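Sphingomyelinase C (PDB 7CNE) belongs to the endonuclease/exonuclease/phosphatase family and has a DNase I-like two-sheet fold. Local coordinates at residues A259-W273 against Y284-N298. Residues are numbered along the deposited sequence; the frame is centred on the assembly and turned at random.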
ATOM      1  N   ALA A 259      -1.395 -18.036  13.808  1.00 25.45           N
ATOM      2  CA  ALA A 259      -0.214 -18.827  13.518  1.00 27.93           C
ATOM      3  C   ALA A 259      -0.113 -19.084  12.018  1.00 23.93           C
ATOM      4  O   ALA A 259      -1.113 -19.086  11.289  1.00 24.09           O
ATOM      5  CB  ALA A 259      -0.251 -20.153  14.285  1.00 31.46           C
ATOM      6  N   GLY A 260       1.115 -19.294  11.556  1.00 22.09           N
ATOM      7  CA  GLY A 260       1.313 -19.596  10.151  1.00 25.05           C
ATOM      8  C   GLY A 260       0.913 -18.457   9.242  1.00 26.31           C
ATOM      9  O   GLY A 260       0.324 -18.687   8.177  1.00 24.33           O
ATOM     10  N   TRP A 261       1.223 -17.225   9.640  1.00 22.88           N
ATOM     11  CA  TRP A 261       0.892 -16.059   8.837  1.00 19.50           C
ATOM     12  C   TRP A 261       1.753 -16.022   7.583  1.00 19.26           C
ATOM     13  O   TRP A 261       2.981 -16.139   7.656  1.00 20.83           O
ATOM     14  CB  TRP A 261       1.097 -14.794   9.662  1.00 17.45           C
ATOM     15  CG  TRP A 261       0.681 -13.544   8.976  1.00 18.77           C
ATOM     16  CD1 TRP A 261       1.498 -12.583   8.445  1.00 19.45           C
ATOM     17  CD2 TRP A 261      -0.662 -13.097   8.765  1.00 20.23           C
ATOM     18  NE1 TRP A 261       0.736 -11.566   7.902  1.00 18.87           N
ATOM     19  CE2 TRP A 261      -0.590 -11.858   8.091  1.00 17.54           C
ATOM     20  CE3 TRP A 261      -1.923 -13.631   9.072  1.00 18.23           C
ATOM     21  CZ2 TRP A 261      -1.724 -11.144   7.728  1.00 20.00           C
ATOM     22  CZ3 TRP A 261      -3.046 -12.925   8.714  1.00 18.88           C
ATOM     23  CH2 TRP A 261      -2.944 -11.694   8.042  1.00 20.54           C
ATOM     24  N   ARG A 262       1.112 -15.835   6.434  1.00 19.14           N
ATOM     25  CA  ARG A 262       1.784 -15.866   5.144  1.00 20.56           C
ATOM     26  C   ARG A 262       1.572 -14.551   4.390  1.00 21.28           C
ATOM     27  O   ARG A 262       0.528 -13.906   4.520  1.00 20.92           O
ATOM     28  CB  ARG A 262       1.263 -17.060   4.311  1.00 20.78           C
ATOM     29  CG  ARG A 262       1.791 -17.146   2.875  1.00 24.33           C
ATOM     30  CD  ARG A 262       1.413 -18.493   2.237  1.00 26.50           C
ATOM     31  NE  ARG A 262       2.177 -19.591   2.831  1.00 32.85           N
ATOM     32  CZ  ARG A 262       2.243 -20.823   2.337  1.00 34.30           C
ATOM     33  NH1 ARG A 262       1.561 -21.149   1.242  1.00 28.30           N
ATOM     34  NH2 ARG A 262       2.982 -21.737   2.952  1.00 35.05           N
ATOM     35  N   ASN A 263       2.582 -14.146   3.618  1.00 17.61           N
ATOM     36  CA  ASN A 263       2.432 -13.169   2.534  1.00 18.36           C
ATOM     37  C   ASN A 263       2.678 -13.916   1.227  1.00 16.31           C
ATOM     38  O   ASN A 263       3.761 -14.485   1.043  1.00 19.34           O
ATOM     39  CB  ASN A 263       3.439 -12.009   2.636  1.00 16.26           C
ATOM     40  CG  ASN A 263       3.135 -11.007   3.757  1.00 18.54           C
ATOM     41  OD1 ASN A 263       3.779  -9.953   3.826  1.00 18.52           O
ATOM     42  ND2 ASN A 263       2.189 -11.326   4.639  1.00 15.80           N
ATOM     43  N   THR A 264       1.707 -13.908   0.319  1.00 16.66           N
ATOM     44  CA  THR A 264       1.865 -14.549  -0.985  1.00 19.45           C
ATOM     45  C   THR A 264       1.894 -13.492  -2.083  1.00 20.72           C
ATOM     46  O   THR A 264       0.949 -12.705  -2.221  1.00 20.01           O
ATOM     47  CB  THR A 264       0.746 -15.557  -1.248  1.00 21.59           C
ATOM     48  OG1 THR A 264       0.736 -16.523  -0.194  1.00 20.88           O
ATOM     49  CG2 THR A 264       0.978 -16.273  -2.571  1.00 21.22           C
ATOM     50  N   VAL A 265       2.980 -13.468  -2.851  1.00 19.32           N
ATOM     51  CA  VAL A 265       3.077 -12.597  -4.018  1.00 18.94           C
ATOM     52  C   VAL A 265       2.395 -13.306  -5.183  1.00 23.38           C
ATOM     53  O   VAL A 265       2.790 -14.413  -5.562  1.00 22.85           O
ATOM     54  CB  VAL A 265       4.540 -12.270  -4.347  1.00 19.27           C
ATOM     55  CG1 VAL A 265       4.617 -11.226  -5.472  1.00 20.97           C
ATOM     56  CG2 VAL A 265       5.288 -11.789  -3.085  1.00 19.55           C
ATOM     57  N   VAL A 266       1.366 -12.683  -5.744  1.00 19.62           N
ATOM     58  CA  VAL A 266       0.489 -13.338  -6.712  1.00 23.47           C
ATOM     59  C   VAL A 266       0.742 -12.713  -8.075  1.00 22.43           C
ATOM     60  O   VAL A 266       0.354 -11.564  -8.322  1.00 21.47           O
ATOM     61  CB  VAL A 266      -0.990 -13.215  -6.318  1.00 22.49           C
ATOM     62  CG1 VAL A 266      -1.867 -13.764  -7.421  1.00 25.68           C
ATOM     63  CG2 VAL A 266      -1.265 -13.932  -4.994  1.00 20.93           C
ATOM     64  N   GLN A 267       1.371 -13.474  -8.973  1.00 21.26           N
ATOM     65  CA  GLN A 267       1.685 -12.999 -10.326  1.00 24.49           C
ATOM     66  C   GLN A 267       0.494 -13.265 -11.248  1.00 30.78           C
ATOM     67  O   GLN A 267       0.464 -14.223 -12.021  1.00 33.41           O
ATOM     68  CB  GLN A 267       2.960 -13.671 -10.825  1.00 26.33           C
ATOM     69  CG  GLN A 267       3.467 -13.216 -12.189  1.00 29.48           C
ATOM     70  CD  GLN A 267       4.713 -13.972 -12.604  1.00 27.43           C
ATOM     71  OE1 GLN A 267       4.739 -15.200 -12.582  1.00 31.10           O
ATOM     72  NE2 GLN A 267       5.767 -13.242 -12.944  1.00 24.22           N
ATOM     73  N   GLU A 268      -0.519 -12.396 -11.155  1.00 29.71           N
ATOM     74  CA  GLU A 268      -1.722 -12.506 -11.976  1.00 30.09           C
ATOM     75  C   GLU A 268      -1.656 -11.465 -13.090  1.00 32.43           C
ATOM     76  O   GLU A 268      -1.569 -10.260 -12.815  1.00 33.66           O
ATOM     77  CB  GLU A 268      -2.999 -12.322 -11.148  1.00 31.22           C
ATOM     78  CG  GLU A 268      -4.272 -12.231 -12.016  1.00 30.11           C
ATOM     79  CD  GLU A 268      -5.578 -12.067 -11.229  1.00 30.88           C
ATOM     80  OE1 GLU A 268      -5.602 -12.296 -10.001  1.00 27.26           O
ATOM     81  OE2 GLU A 268      -6.600 -11.711 -11.852  1.00 30.39           O
ATOM     82  N   THR A 269      -1.679 -11.926 -14.341  1.00 29.76           N
ATOM     83  CA  THR A 269      -1.622 -11.026 -15.484  1.00 32.46           C
ATOM     84  C   THR A 269      -3.026 -10.636 -15.938  1.00 31.89           C
ATOM     85  O   THR A 269      -4.037 -11.186 -15.491  1.00 34.19           O
ATOM     86  CB  THR A 269      -0.858 -11.650 -16.654  1.00 30.54           C
ATOM     87  OG1 THR A 269      -1.499 -12.864 -17.064  1.00 30.23           O
ATOM     88  CG2 THR A 269       0.583 -11.931 -16.267  1.00 31.08           C
ATOM     89  N   SER A 270      -3.074  -9.667 -16.844  1.00 26.03           N
ATOM     90  CA  SER A 270      -4.317  -9.113 -17.344  1.00 26.42           C
ATOM     91  C   SER A 270      -4.406  -9.333 -18.846  1.00 25.28           C
ATOM     92  O   SER A 270      -3.402  -9.579 -19.517  1.00 22.06           O
ATOM     93  CB  SER A 270      -4.417  -7.611 -17.050  1.00 26.34           C
ATOM     94  OG  SER A 270      -3.543  -6.854 -17.897  1.00 27.53           O
ATOM     95  N   ALA A 271      -5.620  -9.215 -19.372  1.00 26.51           N
ATOM     96  CA  ALA A 271      -5.777  -9.101 -20.811  1.00 27.10           C
ATOM     97  C   ALA A 271      -4.961  -7.908 -21.310  1.00 30.42           C
ATOM     98  O   ALA A 271      -4.752  -6.937 -20.572  1.00 27.42           O
ATOM     99  CB  ALA A 271      -7.250  -8.926 -21.184  1.00 28.28           C
ATOM    100  N   PRO A 272      -4.458  -7.966 -22.545  1.00 30.23           N
ATOM    101  CA  PRO A 272      -3.692  -6.833 -23.066  1.00 27.32           C
ATOM    102  C   PRO A 272      -4.543  -5.580 -23.140  1.00 29.69           C
ATOM    103  O   PRO A 272      -5.754  -5.629 -23.379  1.00 25.20           O
ATOM    104  CB  PRO A 272      -3.259  -7.298 -24.464  1.00 30.45           C
ATOM    105  CG  PRO A 272      -4.193  -8.420 -24.807  1.00 32.17           C
ATOM    106  CD  PRO A 272      -4.473  -9.096 -23.489  1.00 32.92           C
ATOM    107  N   TRP A 273      -3.881  -4.445 -22.910  1.00 25.60           N
ATOM    108  CA  TRP A 273      -4.464  -3.129 -23.089  1.00 27.06           C
ATOM    109  C   TRP A 273      -3.386  -2.249 -23.699  1.00 27.55           C
ATOM    110  O   TRP A 273      -2.194  -2.437 -23.445  1.00 28.55           O
ATOM    111  CB  TRP A 273      -4.991  -2.536 -21.772  1.00 26.94           C
ATOM    112  CG  TRP A 273      -3.947  -2.442 -20.702  1.00 25.01           C
ATOM    113  CD1 TRP A 273      -3.560  -3.431 -19.848  1.00 27.25           C
ATOM    114  CD2 TRP A 273      -3.139  -1.300 -20.392  1.00 26.10           C
ATOM    115  NE1 TRP A 273      -2.562  -2.971 -19.016  1.00 28.44           N
ATOM    116  CE2 TRP A 273      -2.286  -1.667 -19.334  1.00 25.38           C
ATOM    117  CE3 TRP A 273      -3.051  -0.001 -20.910  1.00 26.67           C
ATOM    118  CZ2 TRP A 273      -1.360  -0.781 -18.779  1.00 26.76           C
ATOM    119  CZ3 TRP A 273      -2.139   0.875 -20.358  1.00 24.32           C
ATOM    120  CH2 TRP A 273      -1.303   0.482 -19.302  1.00 25.80           C
ATOM    121  N   TYR A 284       0.401  -3.578 -22.792  1.00 25.60           N
ATOM    122  CA  TYR A 284       0.805  -4.133 -21.508  1.00 25.35           C
ATOM    123  C   TYR A 284      -0.129  -5.272 -21.119  1.00 24.38           C
ATOM    124  O   TYR A 284      -1.279  -5.336 -21.564  1.00 26.45           O
ATOM    125  CB  TYR A 284       0.800  -3.056 -20.416  1.00 25.81           C
ATOM    126  CG  TYR A 284       1.707  -1.893 -20.749  1.00 27.14           C
ATOM    127  CD1 TYR A 284       1.219  -0.765 -21.396  1.00 25.08           C
ATOM    128  CD2 TYR A 284       3.059  -1.941 -20.437  1.00 28.25           C
ATOM    129  CE1 TYR A 284       2.061   0.304 -21.716  1.00 24.64           C
ATOM    130  CE2 TYR A 284       3.902  -0.884 -20.747  1.00 29.24           C
ATOM    131  CZ  TYR A 284       3.396   0.232 -21.387  1.00 28.80           C
ATOM    132  OH  TYR A 284       4.243   1.271 -21.691  1.00 32.20           O
ATOM    133  N   THR A 285       0.381  -6.173 -20.275  1.00 22.19           N
ATOM    134  CA  THR A 285      -0.397  -7.316 -19.803  1.00 26.29           C
ATOM    135  C   THR A 285      -0.394  -7.394 -18.282  1.00 25.36           C
ATOM    136  O   THR A 285      -0.521  -8.482 -17.716  1.00 23.03           O
ATOM    137  CB  THR A 285       0.115  -8.629 -20.403  1.00 23.66           C
ATOM    138  OG1 THR A 285       1.544  -8.640 -20.391  1.00 27.01           O
ATOM    139  CG2 THR A 285      -0.396  -8.814 -21.843  1.00 27.74           C
ATOM    140  N   ASP A 286      -0.239  -6.251 -17.608  1.00 23.19           N
ATOM    141  CA  ASP A 286      -0.375  -6.173 -16.158  1.00 20.97           C
ATOM    142  C   ASP A 286      -1.159  -4.923 -15.805  1.00 22.77           C
ATOM    143  O   ASP A 286      -1.153  -3.941 -16.554  1.00 21.31           O
ATOM    144  CB  ASP A 286       0.977  -6.139 -15.435  1.00 21.21           C
ATOM    145  CG  ASP A 286       1.829  -7.347 -15.749  1.00 25.20           C
ATOM    146  OD1 ASP A 286       2.530  -7.318 -16.781  1.00 22.43           O
ATOM    147  OD2 ASP A 286       1.784  -8.325 -14.973  1.00 23.79           O
ATOM    148  N   LEU A 287      -1.834  -4.966 -14.654  1.00 18.57           N
ATOM    149  CA  LEU A 287      -2.654  -3.838 -14.237  1.00 22.50           C
ATOM    150  C   LEU A 287      -1.857  -2.798 -13.459  1.00 19.69           C
ATOM    151  O   LEU A 287      -2.353  -1.688 -13.238  1.00 21.18           O
ATOM    152  CB  LEU A 287      -3.844  -4.331 -13.410  1.00 21.60           C
ATOM    153  CG  LEU A 287      -4.866  -5.141 -14.224  1.00 23.13           C
ATOM    154  CD1 LEU A 287      -6.014  -5.626 -13.348  1.00 19.81           C
ATOM    155  CD2 LEU A 287      -5.397  -4.316 -15.385  1.00 22.17           C
ATOM    156  N   SER A 288      -0.637  -3.122 -13.060  1.00 18.77           N
ATOM    157  CA  SER A 288       0.255  -2.156 -12.431  1.00 16.33           C
ATOM    158  C   SER A 288       1.660  -2.727 -12.507  1.00 21.07           C
ATOM    159  O   SER A 288       1.872  -3.841 -13.001  1.00 19.99           O
ATOM    160  CB  SER A 288      -0.168  -1.843 -10.989  1.00 18.93           C
ATOM    161  OG  SER A 288       0.252  -2.840 -10.087  1.00 22.10           O
ATOM    162  N   GLY A 289       2.629  -1.945 -12.032  1.00 18.46           N
ATOM    163  CA  GLY A 289       3.999  -2.407 -12.014  1.00 19.10           C
ATOM    164  C   GLY A 289       4.333  -3.341 -10.876  1.00 19.85           C
ATOM    165  O   GLY A 289       5.391  -3.977 -10.904  1.00 18.82           O
ATOM    166  N   HIS A 290       3.453  -3.443  -9.883  1.00 18.78           N
ATOM    167  CA  HIS A 290       3.616  -4.353  -8.761  1.00 17.35           C
ATOM    168  C   HIS A 290       2.728  -5.584  -8.946  1.00 18.95           C
ATOM    169  O   HIS A 290       1.745  -5.568  -9.693  1.00 18.79           O
ATOM    170  CB  HIS A 290       3.261  -3.662  -7.440  1.00 17.54           C
ATOM    171  CG  HIS A 290       4.263  -2.633  -6.999  1.00 20.29           C
ATOM    172  ND1 HIS A 290       5.035  -2.785  -5.867  1.00 18.94           N
ATOM    173  CD2 HIS A 290       4.606  -1.434  -7.527  1.00 19.54           C
ATOM    174  CE1 HIS A 290       5.814  -1.727  -5.720  1.00 19.94           C
ATOM    175  NE2 HIS A 290       5.577  -0.895  -6.718  1.00 20.45           N
ATOM    176  N   TYR A 291       3.080  -6.625  -8.266  1.00 16.80           N
ATOM    177  CA  TYR A 291       2.136  -7.707  -8.082  1.00 18.53           C
ATOM    178  C   TYR A 291       1.408  -7.549  -6.753  1.00 18.49           C
ATOM    179  O   TYR A 291       1.990  -7.077  -5.772  1.00 18.84           O
ATOM    180  CB  TYR A 291       2.850  -9.063  -8.109  1.00 19.68           C
ATOM    181  CG  TYR A 291       3.460  -9.387  -9.457  1.00 20.52           C
ATOM    182  CD1 TYR A 291       2.718  -9.255 -10.633  1.00 20.87           C
ATOM    183  CD2 TYR A 291       4.780  -9.824  -9.554  1.00 20.74           C
ATOM    184  CE1 TYR A 291       3.286  -9.562 -11.879  1.00 21.71           C
ATOM    185  CE2 TYR A 291       5.352 -10.124 -10.785  1.00 20.80           C
ATOM    186  CZ  TYR A 291       4.603  -9.991 -11.938  1.00 22.20           C
ATOM    187  OH  TYR A 291       5.184 -10.296 -13.151  1.00 23.04           O
ATOM    188  N   PRO A 292       0.134  -7.932  -6.702  1.00 18.75           N
ATOM    189  CA  PRO A 292      -0.578  -7.944  -5.422  1.00 19.09           C
ATOM    190  C   PRO A 292       0.052  -8.933  -4.449  1.00 20.80           C
ATOM    191  O   PRO A 292       0.592  -9.975  -4.835  1.00 18.03           O
ATOM    192  CB  PRO A 292      -1.997  -8.378  -5.813  1.00 21.36           C
ATOM    193  CG  PRO A 292      -1.789  -9.216  -7.060  1.00 21.11           C
ATOM    194  CD  PRO A 292      -0.688  -8.474  -7.798  1.00 18.85           C
ATOM    195  N   VAL A 293      -0.009  -8.583  -3.169  1.00 16.03           N
ATOM    196  CA  VAL A 293       0.418  -9.461  -2.090  1.00 16.63           C
ATOM    197  C   VAL A 293      -0.805  -9.755  -1.236  1.00 17.74           C
ATOM    198  O   VAL A 293      -1.469  -8.831  -0.750  1.00 19.16           O
ATOM    199  CB  VAL A 293       1.543  -8.831  -1.253  1.00 17.58           C
ATOM    200  CG1 VAL A 293       1.778  -9.640   0.025  1.00 15.90           C
ATOM    201  CG2 VAL A 293       2.808  -8.732  -2.087  1.00 16.11           C
ATOM    202  N   ILE A 294      -1.114 -11.032  -1.070  1.00 19.37           N
ATOM    203  CA  ILE A 294      -2.250 -11.465  -0.275  1.00 17.28           C
ATOM    204  C   ILE A 294      -1.702 -12.136   0.970  1.00 17.59           C
ATOM    205  O   ILE A 294      -0.886 -13.064   0.882  1.00 17.22           O
ATOM    206  CB  ILE A 294      -3.178 -12.397  -1.063  1.00 20.79           C
ATOM    207  CG1 ILE A 294      -3.851 -11.611  -2.194  1.00 23.86           C
ATOM    208  CG2 ILE A 294      -4.221 -13.020  -0.120  1.00 23.65           C
ATOM    209  CD1 ILE A 294      -4.475 -12.475  -3.258  1.00 25.32           C
ATOM    210  N   ALA A 295      -2.136 -11.652   2.124  1.00 18.01           N
ATOM    211  CA  ALA A 295      -1.667 -12.129   3.413  1.00 17.91           C
ATOM    212  C   ALA A 295      -2.785 -12.848   4.144  1.00 18.99           C
ATOM    213  O   ALA A 295      -3.924 -12.376   4.163  1.00 19.11           O
ATOM    214  CB  ALA A 295      -1.178 -10.972   4.274  1.00 15.06           C
ATOM    215  N   GLY A 296      -2.451 -13.957   4.792  1.00 17.90           N
ATOM    216  CA  GLY A 296      -3.444 -14.640   5.597  1.00 19.90           C
ATOM    217  C   GLY A 296      -2.838 -15.854   6.262  1.00 23.01           C
ATOM    218  O   GLY A 296      -1.718 -16.270   5.950  1.00 19.91           O
ATOM    219  N   ALA A 297      -3.599 -16.410   7.202  1.00 21.55           N
ATOM    220  CA  ALA A 297      -3.160 -17.616   7.884  1.00 28.48           C
ATOM    221  C   ALA A 297      -3.137 -18.766   6.892  1.00 34.16           C
ATOM    222  O   ALA A 297      -4.108 -18.996   6.162  1.00 32.54           O
ATOM    223  CB  ALA A 297      -4.078 -17.946   9.064  1.00 27.29           C
ATOM    224  N   ASN A 298      -2.010 -19.455   6.835  1.00 33.74           N
ATOM    225  CA  ASN A 298      -1.889 -20.628   5.995  1.00 39.44           C
ATOM    226  C   ASN A 298      -2.446 -21.824   6.759  1.00 46.85           C
ATOM    227  O   ASN A 298      -1.697 -22.537   7.431  1.00 52.34           O
ATOM    228  CB  ASN A 298      -0.432 -20.862   5.603  1.00 35.82           C
ATOM    229  CG  ASN A 298      -0.286 -21.863   4.474  1.00 45.90           C
ATOM    230  OD1 ASN A 298      -1.083 -21.880   3.528  1.00 47.83           O
ATOM    231  ND2 ASN A 298       0.720 -22.728   4.583  1.00 45.26           N
ATOM    232  OXT ASN A 298      -3.650 -22.088   6.742  1.00 47.23           O
TER
HETATM  233  O   HOH W   1      -2.483 -21.199  10.092  1.00 38.78           O
HETATM  234  O   HOH W   2      -1.063 -15.630   1.455  1.00 23.23           O
HETATM  235  O   HOH W   3       0.191  -8.115 -12.632  1.00 21.16           O
HETATM  236  O   HOH W   4      -2.463  -7.572 -13.578  1.00 25.41           O
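Arg262 O is gripped by two donors from opposite faces of its carbonyl plane. Gly296 N donates to Arg262 O across the strands at 3.0 Å, and Asn263 ND2 donates to the same Arg262 O from the next residue at 3.1 Å. The amide of Asn263 is also held at its OD1 by Val249 N, in the other sheet. Trp261 lays one ring face over the backbone of Ala295 and Gly296. Gly296 CA makes a CH-pi contact over the six-membered ring of Trp261, 4.0 Å from its centroid. CG of Trp261 lies anti to the backbone N (chi1 -175°), which carries CZ2 to Ala295 CB; NE1 bonds to Val249 O. Strands 261-265 and 293-297 are antiparallel neighbours in one of the two mixed sheets of the DNase I-like fold, and strand 12-19 flanks 293-297. At the C-terminus, the Asn298 amide lies over one face of the Arg262 guanidinium, planes 25° apart; this is no hydrogen bond, since the nearest atoms, Asn298 ND2 and Arg262 NH2, are both donors. Arg262 NE bonds instead to Ser218 OG. Past the strands, Gln267 CG sits over the Tyr291 ring and Gln267 NE2 donates to Tyr291 OH at 3.0 Å. The same NE2 bonds to Glu230. Trp273 NE1 donates to Asp286 O, in the indole plane.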